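PDB 5XFT: dehydroascorbate reductase from Chlamydomonas reinhardtii, which probably catalyses the reduction of L-dehydroascorbate to L-ascorbate, oxidising two molecules of glutathione to glutathione disulfide. Local coordinates for residues Ala101-Asn106 with Glu127-Met132; Ala109-Pro114 with Val167-Phe172; Gly143-Gly148 with His185-Ala190. All coordinates share one frame; numbering follows the deposited sequence.

Contact 1: residues Ala101-Asn106 with Glu127-Met132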
ATOM      1  N   ALA A 101       1.719 -12.690  -0.699  1.00 26.02           N
ATOM      2  CA  ALA A 101       2.923 -12.569   0.110  1.00 31.85           C
ATOM      3  C   ALA A 101       4.160 -12.258  -0.721  1.00 28.30           C
ATOM      4  O   ALA A 101       5.128 -11.721  -0.179  1.00 34.00           O
ATOM      5  CB  ALA A 101       3.150 -13.848   0.919  1.00 27.98           C
ATOM      6  N   LYS A 102       4.160 -12.585  -2.013  1.00 26.45           N
ATOM      7  CA  LYS A 102       5.310 -12.317  -2.870  1.00 23.53           C
ATOM      8  C   LYS A 102       4.935 -11.491  -4.093  1.00 28.93           C
ATOM      9  O   LYS A 102       5.705 -11.437  -5.058  1.00 32.12           O
ATOM     10  CB  LYS A 102       5.980 -13.618  -3.306  1.00 30.87           C
ATOM     11  CG  LYS A 102       6.066 -14.696  -2.244  1.00 39.76           C
ATOM     12  CD  LYS A 102       6.710 -15.935  -2.836  1.00 53.69           C
ATOM     13  CE  LYS A 102       6.477 -17.172  -1.990  1.00 59.30           C
ATOM     14  NZ  LYS A 102       6.916 -18.393  -2.725  1.00 62.75           N
ATOM     15  N   LEU A 103       3.761 -10.857  -4.079  1.00 31.45           N
ATOM     16  CA  LEU A 103       3.387  -9.954  -5.161  1.00 33.39           C
ATOM     17  C   LEU A 103       4.444  -8.869  -5.349  1.00 36.24           C
ATOM     18  O   LEU A 103       5.066  -8.752  -6.416  1.00 31.88           O
ATOM     19  CB  LEU A 103       2.021  -9.344  -4.852  1.00 27.47           C
ATOM     20  CG  LEU A 103       1.521  -8.173  -5.690  1.00 28.01           C
ATOM     21  CD1 LEU A 103       1.339  -8.611  -7.127  1.00 37.79           C
ATOM     22  CD2 LEU A 103       0.215  -7.638  -5.122  1.00 25.19           C
ATOM     23  N   PHE A 104       4.684  -8.089  -4.297  1.00 34.39           N
ATOM     24  CA  PHE A 104       5.633  -6.982  -4.379  1.00 35.15           C
ATOM     25  C   PHE A 104       7.066  -7.442  -4.633  1.00 32.43           C
ATOM     26  O   PHE A 104       7.733  -6.844  -5.492  1.00 31.40           O
ATOM     27  CB  PHE A 104       5.521  -6.126  -3.112  1.00 32.18           C
ATOM     28  CG  PHE A 104       6.453  -4.949  -3.085  1.00 35.17           C
ATOM     29  CD1 PHE A 104       7.664  -5.024  -2.420  1.00 41.41           C
ATOM     30  CD2 PHE A 104       6.114  -3.766  -3.719  1.00 35.54           C
ATOM     31  CE1 PHE A 104       8.523  -3.941  -2.391  1.00 39.49           C
ATOM     32  CE2 PHE A 104       6.967  -2.681  -3.694  1.00 34.32           C
ATOM     33  CZ  PHE A 104       8.172  -2.770  -3.029  1.00 37.39           C
ATOM     34  N   PRO A 105       7.603  -8.458  -3.941  1.00 24.49           N
ATOM     35  CA  PRO A 105       8.979  -8.882  -4.256  1.00 13.58           C
ATOM     36  C   PRO A 105       9.167  -9.375  -5.680  1.00 25.44           C
ATOM     37  O   PRO A 105      10.197  -9.071  -6.295  1.00 33.00           O
ATOM     38  CB  PRO A 105       9.240  -9.997  -3.234  1.00 16.88           C
ATOM     39  CG  PRO A 105       8.354  -9.666  -2.090  1.00 25.48           C
ATOM     40  CD  PRO A 105       7.107  -9.106  -2.713  1.00 33.11           C
ATOM     41  N   ASN A 106       8.222 -10.152  -6.217  1.00 33.52           N
ATOM     42  CA  ASN A 106       8.350 -10.637  -7.589  1.00 29.55           C
ATOM     43  C   ASN A 106       8.272  -9.483  -8.573  1.00 24.69           C
ATOM     44  O   ASN A 106       9.052  -9.407  -9.526  1.00 32.42           O
ATOM     45  CB  ASN A 106       7.253 -11.661  -7.900  1.00 34.49           C
ATOM     46  CG  ASN A 106       7.397 -12.944  -7.102  1.00 27.96           C
ATOM     47  OD1 ASN A 106       8.501 -13.344  -6.738  1.00 32.78           O
ATOM     48  ND2 ASN A 106       6.274 -13.589  -6.822  1.00 17.25           N
ATOM     49  N   GLU A 127       1.553 -16.431 -10.546  1.00 26.65           N
ATOM     50  CA  GLU A 127       0.958 -17.286  -9.521  1.00 37.52           C
ATOM     51  C   GLU A 127       0.341 -16.453  -8.394  1.00 36.26           C
ATOM     52  O   GLU A 127      -0.753 -16.766  -7.904  1.00 35.52           O
ATOM     53  CB  GLU A 127       1.997 -18.262  -8.969  1.00 46.68           C
ATOM     54  CG  GLU A 127       1.539 -18.967  -7.707  1.00 65.65           C
ATOM     55  CD  GLU A 127       2.410 -20.149  -7.332  1.00 81.11           C
ATOM     56  OE1 GLU A 127       1.841 -21.221  -7.049  1.00 85.03           O
ATOM     57  OE2 GLU A 127       3.652 -20.013  -7.308  1.00 84.59           O
ATOM     58  N   GLN A 128       1.024 -15.385  -7.975  1.00 32.93           N
ATOM     59  CA  GLN A 128       0.470 -14.521  -6.934  1.00 32.14           C
ATOM     60  C   GLN A 128      -0.846 -13.892  -7.383  1.00 34.09           C
ATOM     61  O   GLN A 128      -1.865 -13.972  -6.678  1.00 35.22           O
ATOM     62  CB  GLN A 128       1.487 -13.439  -6.562  1.00 25.83           C
ATOM     63  CG  GLN A 128       2.781 -13.981  -5.986  1.00 23.12           C
ATOM     64  CD  GLN A 128       2.635 -14.429  -4.550  1.00 29.06           C
ATOM     65  OE1 GLN A 128       2.032 -13.736  -3.733  1.00 30.13           O
ATOM     66  NE2 GLN A 128       3.196 -15.587  -4.230  1.00 34.66           N
ATOM     67  N   LEU A 129      -0.839 -13.258  -8.559  1.00 31.06           N
ATOM     68  CA  LEU A 129      -2.053 -12.641  -9.082  1.00 25.98           C
ATOM     69  C   LEU A 129      -3.158 -13.670  -9.272  1.00 32.17           C
ATOM     70  O   LEU A 129      -4.347 -13.347  -9.157  1.00 36.87           O
ATOM     71  CB  LEU A 129      -1.756 -11.939 -10.403  1.00 25.49           C
ATOM     72  CG  LEU A 129      -0.805 -10.749 -10.345  1.00 23.89           C
ATOM     73  CD1 LEU A 129      -0.566 -10.210 -11.744  1.00 30.21           C
ATOM     74  CD2 LEU A 129      -1.390  -9.676  -9.451  1.00 20.16           C
ATOM     75  N   ALA A 130      -2.786 -14.915  -9.577  1.00 39.79           N
ATOM     76  CA  ALA A 130      -3.779 -15.974  -9.695  1.00 43.73           C
ATOM     77  C   ALA A 130      -4.417 -16.272  -8.344  1.00 48.64           C
ATOM     78  O   ALA A 130      -5.642 -16.377  -8.236  1.00 50.86           O
ATOM     79  CB  ALA A 130      -3.141 -17.232 -10.283  1.00 41.55           C
ATOM     80  N   GLY A 131      -3.598 -16.418  -7.301  1.00 46.04           N
ATOM     81  CA  GLY A 131      -4.114 -16.608  -5.957  1.00 43.27           C
ATOM     82  C   GLY A 131      -5.107 -15.538  -5.548  1.00 37.17           C
ATOM     83  O   GLY A 131      -6.237 -15.847  -5.146  1.00 40.34           O
ATOM     84  N   MET A 132      -4.698 -14.269  -5.668  1.00 27.12           N
ATOM     85  CA  MET A 132      -5.595 -13.173  -5.307  1.00 29.12           C
ATOM     86  C   MET A 132      -6.872 -13.210  -6.135  1.00 34.52           C
ATOM     87  O   MET A 132      -7.978 -13.039  -5.604  1.00 38.47           O
ATOM     88  CB  MET A 132      -4.886 -11.830  -5.494  1.00 27.51           C
ATOM     89  CG  MET A 132      -3.642 -11.663  -4.643  1.00 31.45           C
ATOM     90  SD  MET A 132      -2.632 -10.271  -5.174  1.00 26.14           S
ATOM     91  CE  MET A 132      -3.790  -8.916  -5.003  1.00 19.53           C
TER
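Gln-128 reaches from helix 118-138 to the start of helix 103-112 and meets Lys-102, the N-cap residue, with its amide. Its chain bends (chi2 -76°), which turns CD toward the helix start; OE1 there accepts the backbone N-H of Lys-102. The bond from Lys-102 N to Gln-128 OE1 is 3.0 Å long and fairly straight at the hydrogen, 161°. The donor, however, stands well above the amide plane of the glutamine. The other end of the same amide lies against the lysine side chain, with Gln-128 NE2 3.5 Å from Lys-102 CB and close to CG as well. The two chains cross at about a right angle, and the extended lysine leads away from the neighbouring helix. Further along, Asn-106 ND2 comes to 3.6 Å from Gln-128 CG.

Next to this polar group the contact is apolar. Leu-103, its CG anti to the backbone N (chi1 169°), splits its methyls between two partners: Leu-103 CD1 packs on Leu-129 CD2 at 3.7 Å, and Leu-103 CD2 lies 3.9 Å from Met-132 SD. Both partners cross the leucine nearly perpendicularly. Leu-158 and Leu-162 of helix 153-173 touch Met-132 and Leu-129, respectively. Helices 103-112 and 118-138 thus pack together in the all-helical C-terminal domain of the glutathione S-transferase fold, a glutamine side chain of one bonded to the N-cap N-H of the other.

Contact 2: residues Ala109-Pro114 with Val167-Phe172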
ATOM      1  N   ALA A 109      11.513  -7.676  -8.413  1.00 24.62           N
ATOM      2  CA  ALA A 109      12.572  -8.425  -9.078  1.00 20.33           C
ATOM      3  C   ALA A 109      12.422  -8.363 -10.590  1.00 24.48           C
ATOM      4  O   ALA A 109      13.411  -8.479 -11.322  1.00 30.35           O
ATOM      5  CB  ALA A 109      12.574  -9.878  -8.600  1.00 18.35           C
ATOM      6  N   ILE A 110      11.191  -8.190 -11.069  1.00 20.02           N
ATOM      7  CA  ILE A 110      10.965  -7.982 -12.492  1.00 25.31           C
ATOM      8  C   ILE A 110      11.471  -6.608 -12.909  1.00 30.42           C
ATOM      9  O   ILE A 110      12.161  -6.467 -13.926  1.00 33.83           O
ATOM     10  CB  ILE A 110       9.473  -8.160 -12.822  1.00 29.71           C
ATOM     11  CG1 ILE A 110       9.064  -9.627 -12.666  1.00 19.15           C
ATOM     12  CG2 ILE A 110       9.158  -7.625 -14.223  1.00 29.39           C
ATOM     13  CD1 ILE A 110       7.584  -9.835 -12.702  1.00 21.41           C
ATOM     14  N   LEU A 111      11.153  -5.574 -12.124  1.00 24.90           N
ATOM     15  CA  LEU A 111      11.534  -4.227 -12.546  1.00 25.37           C
ATOM     16  C   LEU A 111      13.043  -4.017 -12.499  1.00 34.02           C
ATOM     17  O   LEU A 111      13.616  -3.427 -13.422  1.00 38.66           O
ATOM     18  CB  LEU A 111      10.832  -3.170 -11.697  1.00 27.24           C
ATOM     19  CG  LEU A 111       9.414  -2.768 -12.119  1.00 37.93           C
ATOM     20  CD1 LEU A 111       8.964  -1.523 -11.358  1.00 39.73           C
ATOM     21  CD2 LEU A 111       9.318  -2.548 -13.624  1.00 37.12           C
ATOM     22  N   ILE A 112      13.708  -4.480 -11.440  1.00 44.03           N
ATOM     23  CA  ILE A 112      15.079  -4.051 -11.177  1.00 46.39           C
ATOM     24  C   ILE A 112      16.006  -5.229 -10.898  1.00 47.60           C
ATOM     25  O   ILE A 112      17.056  -5.064 -10.267  1.00 55.44           O
ATOM     26  CB  ILE A 112      15.117  -3.047 -10.007  1.00 43.87           C
ATOM     27  CG1 ILE A 112      14.650  -3.697  -8.709  1.00 40.90           C
ATOM     28  CG2 ILE A 112      14.244  -1.839 -10.293  1.00 44.07           C
ATOM     29  CD1 ILE A 112      14.615  -2.731  -7.539  1.00 36.87           C
ATOM     30  N   GLY A 113      15.650  -6.412 -11.385  1.00 38.79           N
ATOM     31  CA  GLY A 113      16.443  -7.593 -11.136  1.00 37.69           C
ATOM     32  C   GLY A 113      17.312  -8.000 -12.309  1.00 43.65           C
ATOM     33  O   GLY A 113      17.275  -7.397 -13.385  1.00 50.21           O
ATOM     34  N   PRO A 114      18.131  -9.033 -12.109  1.00 43.67           N
ATOM     35  CA  PRO A 114      18.924  -9.575 -13.218  1.00 43.19           C
ATOM     36  C   PRO A 114      18.039 -10.215 -14.276  1.00 50.76           C
ATOM     37  O   PRO A 114      16.998 -10.801 -13.977  1.00 55.80           O
ATOM     38  CB  PRO A 114      19.818 -10.621 -12.538  1.00 47.89           C
ATOM     39  CG  PRO A 114      19.844 -10.231 -11.093  1.00 50.52           C
ATOM     40  CD  PRO A 114      18.501  -9.628 -10.814  1.00 50.64           C
ATOM     41  N   VAL A 167       0.716  -0.275 -12.596  1.00 43.30           N
ATOM     42  CA  VAL A 167       1.160   0.997 -13.166  1.00 35.78           C
ATOM     43  C   VAL A 167       2.603   0.894 -13.643  1.00 28.18           C
ATOM     44  O   VAL A 167       2.917   1.153 -14.815  1.00 32.65           O
ATOM     45  CB  VAL A 167       0.989   2.135 -12.146  1.00 39.23           C
ATOM     46  CG1 VAL A 167       1.685   3.393 -12.638  1.00 35.58           C
ATOM     47  CG2 VAL A 167      -0.489   2.403 -11.899  1.00 42.49           C
ATOM     48  N   ALA A 168       3.501   0.501 -12.739  1.00 27.09           N
ATOM     49  CA  ALA A 168       4.921   0.483 -13.060  1.00 25.33           C
ATOM     50  C   ALA A 168       5.234  -0.540 -14.142  1.00 32.56           C
ATOM     51  O   ALA A 168       6.030  -0.267 -15.048  1.00 36.34           O
ATOM     52  CB  ALA A 168       5.737   0.197 -11.802  1.00 18.18           C
ATOM     53  N   LEU A 169       4.623  -1.724 -14.067  1.00 36.30           N
ATOM     54  CA  LEU A 169       4.914  -2.740 -15.073  1.00 34.30           C
ATOM     55  C   LEU A 169       4.410  -2.313 -16.444  1.00 33.28           C
ATOM     56  O   LEU A 169       5.099  -2.511 -17.450  1.00 33.71           O
ATOM     57  CB  LEU A 169       4.309  -4.081 -14.671  1.00 33.04           C
ATOM     58  CG  LEU A 169       5.029  -4.874 -13.579  1.00 26.61           C
ATOM     59  CD1 LEU A 169       4.322  -6.200 -13.379  1.00 28.55           C
ATOM     60  CD2 LEU A 169       6.488  -5.089 -13.912  1.00 27.34           C
ATOM     61  N   LYS A 170       3.220  -1.707 -16.501  1.00 32.31           N
ATOM     62  CA  LYS A 170       2.726  -1.205 -17.779  1.00 31.18           C
ATOM     63  C   LYS A 170       3.642  -0.124 -18.336  1.00 41.90           C
ATOM     64  O   LYS A 170       3.854  -0.047 -19.552  1.00 47.14           O
ATOM     65  CB  LYS A 170       1.300  -0.680 -17.624  1.00 38.19           C
ATOM     66  CG  LYS A 170       0.775   0.095 -18.825  1.00 44.46           C
ATOM     67  CD  LYS A 170       0.712  -0.767 -20.075  1.00 53.36           C
ATOM     68  CE  LYS A 170      -0.019  -0.046 -21.200  1.00 60.78           C
ATOM     69  NZ  LYS A 170       0.624   1.251 -21.557  1.00 66.59           N
ATOM     70  N   HIS A 171       4.212   0.711 -17.466  1.00 45.91           N
ATOM     71  CA  HIS A 171       5.009   1.825 -17.973  1.00 39.55           C
ATOM     72  C   HIS A 171       6.405   1.387 -18.411  1.00 35.25           C
ATOM     73  O   HIS A 171       6.892   1.804 -19.470  1.00 32.82           O
ATOM     74  CB  HIS A 171       5.109   2.923 -16.922  1.00 31.56           C
ATOM     75  CG  HIS A 171       5.999   4.055 -17.323  1.00 29.20           C
ATOM     76  ND1 HIS A 171       7.344   4.084 -17.028  1.00 32.94           N
ATOM     77  CD2 HIS A 171       5.738   5.192 -18.009  1.00 26.19           C
ATOM     78  CE1 HIS A 171       7.874   5.195 -17.508  1.00 28.21           C
ATOM     79  NE2 HIS A 171       6.919   5.886 -18.104  1.00 26.62           N
ATOM     80  N   PHE A 172       7.069   0.561 -17.608  1.00 28.30           N
ATOM     81  CA  PHE A 172       8.457   0.199 -17.861  1.00 25.51           C
ATOM     82  C   PHE A 172       8.622  -1.043 -18.723  1.00 30.07           C
ATOM     83  O   PHE A 172       9.695  -1.234 -19.309  1.00 30.92           O
ATOM     84  CB  PHE A 172       9.188  -0.025 -16.536  1.00 30.47           C
ATOM     85  CG  PHE A 172       9.396   1.230 -15.735  1.00 33.61           C
ATOM     86  CD1 PHE A 172      10.328   2.173 -16.131  1.00 30.80           C
ATOM     87  CD2 PHE A 172       8.669   1.461 -14.582  1.00 29.42           C
ATOM     88  CE1 PHE A 172      10.526   3.323 -15.396  1.00 33.97           C
ATOM     89  CE2 PHE A 172       8.863   2.609 -13.844  1.00 31.02           C
ATOM     90  CZ  PHE A 172       9.794   3.541 -14.251  1.00 33.99           C
TER
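Leu-111 and Leu-169 meet where the C-terminal part of helix 103-112 packs against the C-terminal part of helix 153-173. The dense part of the contact is wholly apolar and centres on the two methyls of Leu-111. Leu-111 CD1 sits 3.7 Å from Ala-168 CB, whose small side chain lets the leucine come close to the helix. Leu-111 CD2 is shared, lying 3.8 Å from Leu-169 CD2 and 3.9 Å from Phe-172 CB, so that it spans two residues about one turn apart on the same side of the helix. Leu-169 CD2 in turn is met twice, since Ile-110 CG2 also approaches it to 3.7 Å. That isoleucine methyl is anti to the backbone N, and its side chain crosses Leu-169 at about a right angle. An alanine in place of Leu-111 would probably open a gap between the helices, taking from Ala-168 CB, Leu-169 CD2 and Phe-172 CB the methyls that pack on them.

The other side is looser. Beyond Leu-111 the chain leaves through Gly-113 to the exposed Pro-114. Phe-172, only partly covered, has His-171 ND1 over the centre of one ring face and also touches Trp-211 and Ile-215. Leu-125 of helix 118-138 closes on Ile-110 and Leu-169, so that three helices meet here within the all-helical bundle of the glutathione S-transferase C-terminal domain.

Contact 3: residues Gly143-Gly148 with His185-Ala190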
ATOM      1  N   GLY A 143     -18.598  -9.391  -1.692  1.00 46.74           N
ATOM      2  CA  GLY A 143     -18.192  -8.107  -2.215  1.00 45.76           C
ATOM      3  C   GLY A 143     -16.920  -8.198  -3.040  1.00 40.54           C
ATOM      4  O   GLY A 143     -16.232  -9.224  -3.053  1.00 36.82           O
ATOM      5  N   PRO A 144     -16.577  -7.112  -3.742  1.00 32.65           N
ATOM      6  CA  PRO A 144     -15.417  -7.145  -4.651  1.00 26.04           C
ATOM      7  C   PRO A 144     -14.064  -6.951  -3.972  1.00 28.30           C
ATOM      8  O   PRO A 144     -13.030  -7.204  -4.611  1.00 20.94           O
ATOM      9  CB  PRO A 144     -15.712  -5.999  -5.623  1.00 17.85           C
ATOM     10  CG  PRO A 144     -16.526  -5.035  -4.822  1.00 27.49           C
ATOM     11  CD  PRO A 144     -17.302  -5.830  -3.802  1.00 28.44           C
ATOM     12  N   LEU A 145     -14.030  -6.519  -2.714  1.00 24.53           N
ATOM     13  CA  LEU A 145     -12.787  -6.372  -1.973  1.00 29.37           C
ATOM     14  C   LEU A 145     -12.563  -7.573  -1.065  1.00 32.48           C
ATOM     15  O   LEU A 145     -13.475  -8.350  -0.777  1.00 42.56           O
ATOM     16  CB  LEU A 145     -12.799  -5.091  -1.139  1.00 30.66           C
ATOM     17  CG  LEU A 145     -13.312  -3.829  -1.814  1.00 27.17           C
ATOM     18  CD1 LEU A 145     -13.338  -2.715  -0.803  1.00 31.59           C
ATOM     19  CD2 LEU A 145     -12.430  -3.471  -2.995  1.00 30.32           C
ATOM     20  N   PHE A 146     -11.322  -7.712  -0.597  1.00 26.37           N
ATOM     21  CA  PHE A 146     -11.022  -8.751   0.380  1.00 27.39           C
ATOM     22  C   PHE A 146     -11.853  -8.598   1.644  1.00 28.52           C
ATOM     23  O   PHE A 146     -12.038  -9.578   2.370  1.00 37.68           O
ATOM     24  CB  PHE A 146      -9.534  -8.736   0.736  1.00 25.15           C
ATOM     25  CG  PHE A 146      -8.639  -9.195  -0.377  1.00 29.02           C
ATOM     26  CD1 PHE A 146      -8.001  -8.274  -1.193  1.00 24.66           C
ATOM     27  CD2 PHE A 146      -8.436 -10.549  -0.610  1.00 26.87           C
ATOM     28  CE1 PHE A 146      -7.178  -8.689  -2.218  1.00 18.99           C
ATOM     29  CE2 PHE A 146      -7.608 -10.973  -1.635  1.00 26.13           C
ATOM     30  CZ  PHE A 146      -6.979 -10.040  -2.441  1.00 23.74           C
ATOM     31  N   GLY A 147     -12.339  -7.391   1.930  1.00 33.12           N
ATOM     32  CA  GLY A 147     -13.213  -7.165   3.062  1.00 37.64           C
ATOM     33  C   GLY A 147     -14.642  -6.983   2.605  1.00 44.21           C
ATOM     34  O   GLY A 147     -15.389  -6.171   3.160  1.00 50.48           O
ATOM     35  N   GLY A 148     -15.021  -7.732   1.573  1.00 46.31           N
ATOM     36  CA  GLY A 148     -16.350  -7.647   1.007  1.00 42.59           C
ATOM     37  C   GLY A 148     -16.643  -6.300   0.389  1.00 43.02           C
ATOM     38  O   GLY A 148     -16.164  -5.982  -0.703  1.00 44.02           O
ATOM     39  N   HIS A 185      -9.539  -7.105 -12.054  1.00 32.05           N
ATOM     40  CA  HIS A 185      -9.914  -5.876 -12.746  1.00 35.55           C
ATOM     41  C   HIS A 185     -11.072  -5.189 -12.035  1.00 40.68           C
ATOM     42  O   HIS A 185     -11.040  -3.970 -11.808  1.00 44.38           O
ATOM     43  CB  HIS A 185     -10.260  -6.167 -14.208  1.00 35.90           C
ATOM     44  CG  HIS A 185      -9.082  -6.569 -15.035  1.00 39.27           C
ATOM     45  ND1 HIS A 185      -8.238  -5.652 -15.625  1.00 44.08           N
ATOM     46  CD2 HIS A 185      -8.603  -7.790 -15.372  1.00 41.67           C
ATOM     47  CE1 HIS A 185      -7.290  -6.290 -16.285  1.00 44.87           C
ATOM     48  NE2 HIS A 185      -7.487  -7.589 -16.149  1.00 45.26           N
ATOM     49  N   LYS A 186     -12.101  -5.955 -11.655  1.00 42.82           N
ATOM     50  CA  LYS A 186     -13.175  -5.328 -10.889  1.00 45.48           C
ATOM     51  C   LYS A 186     -12.717  -4.935  -9.493  1.00 32.14           C
ATOM     52  O   LYS A 186     -13.277  -3.998  -8.919  1.00 30.17           O
ATOM     53  CB  LYS A 186     -14.415  -6.229 -10.816  1.00 48.32           C
ATOM     54  CG  LYS A 186     -14.139  -7.711 -10.811  1.00 55.94           C
ATOM     55  CD  LYS A 186     -15.417  -8.530 -10.967  1.00 64.62           C
ATOM     56  CE  LYS A 186     -16.062  -8.359 -12.343  1.00 66.35           C
ATOM     57  NZ  LYS A 186     -17.406  -9.013 -12.422  1.00 65.49           N
ATOM     58  N   TYR A 187     -11.707  -5.613  -8.942  1.00 22.10           N
ATOM     59  CA  TYR A 187     -11.102  -5.153  -7.695  1.00 23.06           C
ATOM     60  C   TYR A 187     -10.515  -3.759  -7.869  1.00 32.27           C
ATOM     61  O   TYR A 187     -10.778  -2.855  -7.066  1.00 33.03           O
ATOM     62  CB  TYR A 187     -10.033  -6.145  -7.241  1.00 25.78           C
ATOM     63  CG  TYR A 187      -9.339  -5.824  -5.929  1.00 29.78           C
ATOM     64  CD1 TYR A 187     -10.040  -5.774  -4.733  1.00 32.73           C
ATOM     65  CD2 TYR A 187      -7.970  -5.619  -5.887  1.00 38.78           C
ATOM     66  CE1 TYR A 187      -9.396  -5.502  -3.535  1.00 34.09           C
ATOM     67  CE2 TYR A 187      -7.317  -5.345  -4.700  1.00 38.82           C
ATOM     68  CZ  TYR A 187      -8.029  -5.287  -3.525  1.00 36.81           C
ATOM     69  OH  TYR A 187      -7.362  -5.013  -2.343  1.00 29.30           O
ATOM     70  N   LEU A 188      -9.737  -3.556  -8.937  1.00 32.89           N
ATOM     71  CA  LEU A 188      -9.162  -2.237  -9.181  1.00 32.83           C
ATOM     72  C   LEU A 188     -10.250  -1.189  -9.387  1.00 43.66           C
ATOM     73  O   LEU A 188     -10.191  -0.104  -8.796  1.00 55.52           O
ATOM     74  CB  LEU A 188      -8.209  -2.288 -10.376  1.00 31.97           C
ATOM     75  CG  LEU A 188      -6.834  -2.862 -10.018  1.00 36.04           C
ATOM     76  CD1 LEU A 188      -6.208  -3.574 -11.204  1.00 35.21           C
ATOM     77  CD2 LEU A 188      -5.909  -1.774  -9.486  1.00 32.59           C
ATOM     78  N   ALA A 189     -11.263  -1.494 -10.205  1.00 44.13           N
ATOM     79  CA  ALA A 189     -12.353  -0.536 -10.395  1.00 42.67           C
ATOM     80  C   ALA A 189     -13.042  -0.207  -9.073  1.00 39.21           C
ATOM     81  O   ALA A 189     -13.351   0.960  -8.792  1.00 41.33           O
ATOM     82  CB  ALA A 189     -13.362  -1.080 -11.405  1.00 42.73           C
ATOM     83  N   ALA A 190     -13.274  -1.224  -8.241  1.00 32.34           N
ATOM     84  CA  ALA A 190     -13.915  -1.012  -6.947  1.00 30.37           C
ATOM     85  C   ALA A 190     -13.076  -0.103  -6.058  1.00 41.98           C
ATOM     86  O   ALA A 190     -13.603   0.822  -5.429  1.00 51.11           O
ATOM     87  CB  ALA A 190     -14.168  -2.356  -6.260  1.00 20.35           C
TER
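Tyr-187 OH and the backbone N of Phe-146 both hydrogen-bond to OD1 of Asp-155, near the start of helix 153-173, while Gly-147 N takes the other carboxylate oxygen, OD2. The carboxylate thus ties the type I turn Leu-145 to Gly-148 to the tyrosine of helix 182-193. Tyr-187 reaches across with CG anti to its backbone N (chi1 -178°). Its ring receives the edge of Phe-146 on one face in an offset edge-to-face stack, the centroids 5.3 Å apart and the planes at 79°. Here Phe-146 CE1 lies 3.7 Å from Tyr-187 CZ. Tyr-187 OH in turn lies in the plane of the Phe-146 ring, at its edge, 3.5 Å from Phe-146 CD1. At the tyrosine's own rim, Tyr-187 CD1 meets Pro-144 O at 3.3 Å. Leu-145 CD2 approaches the same ring obliquely, 3.7 Å from Tyr-187 CE1, and bridges to Ala-190 CB at 3.9 Å. That methyl also packs on Pro-144 CG. With the hydroxyl and two backbone N-H groups around it, and a helix N terminus close by, the carboxylate of Asp-155 is likely to be stabilised in its charged form, and its three bonds hold the 145-148 turn and Tyr-187 of helix 182-193 to the start of helix 153-173.

From the N terminus, the thioredoxin-like domain comes first and takes no part in these contacts, all of which lie in the later, helical part of the chain. There helix 103-112 supplies the first segment of both contact 1 and contact 2. Contact 1 closes first, on helix 118-138, after a gap of 20 residues. Contact 2 closes only when helix 153-173 reaches the end of helix 103-112, so contacts 1 and 2 cross. Contact 3 opens in the loop between helices 118-138 and 153-173 and closes on helix 182-193; it crosses contact 2 but follows contact 1 in series. Met-132 CB and Phe-146 CZ pack 4.1 Å apart, joining contacts 1 and 3, whereas contacts 2 and 3 do not touch.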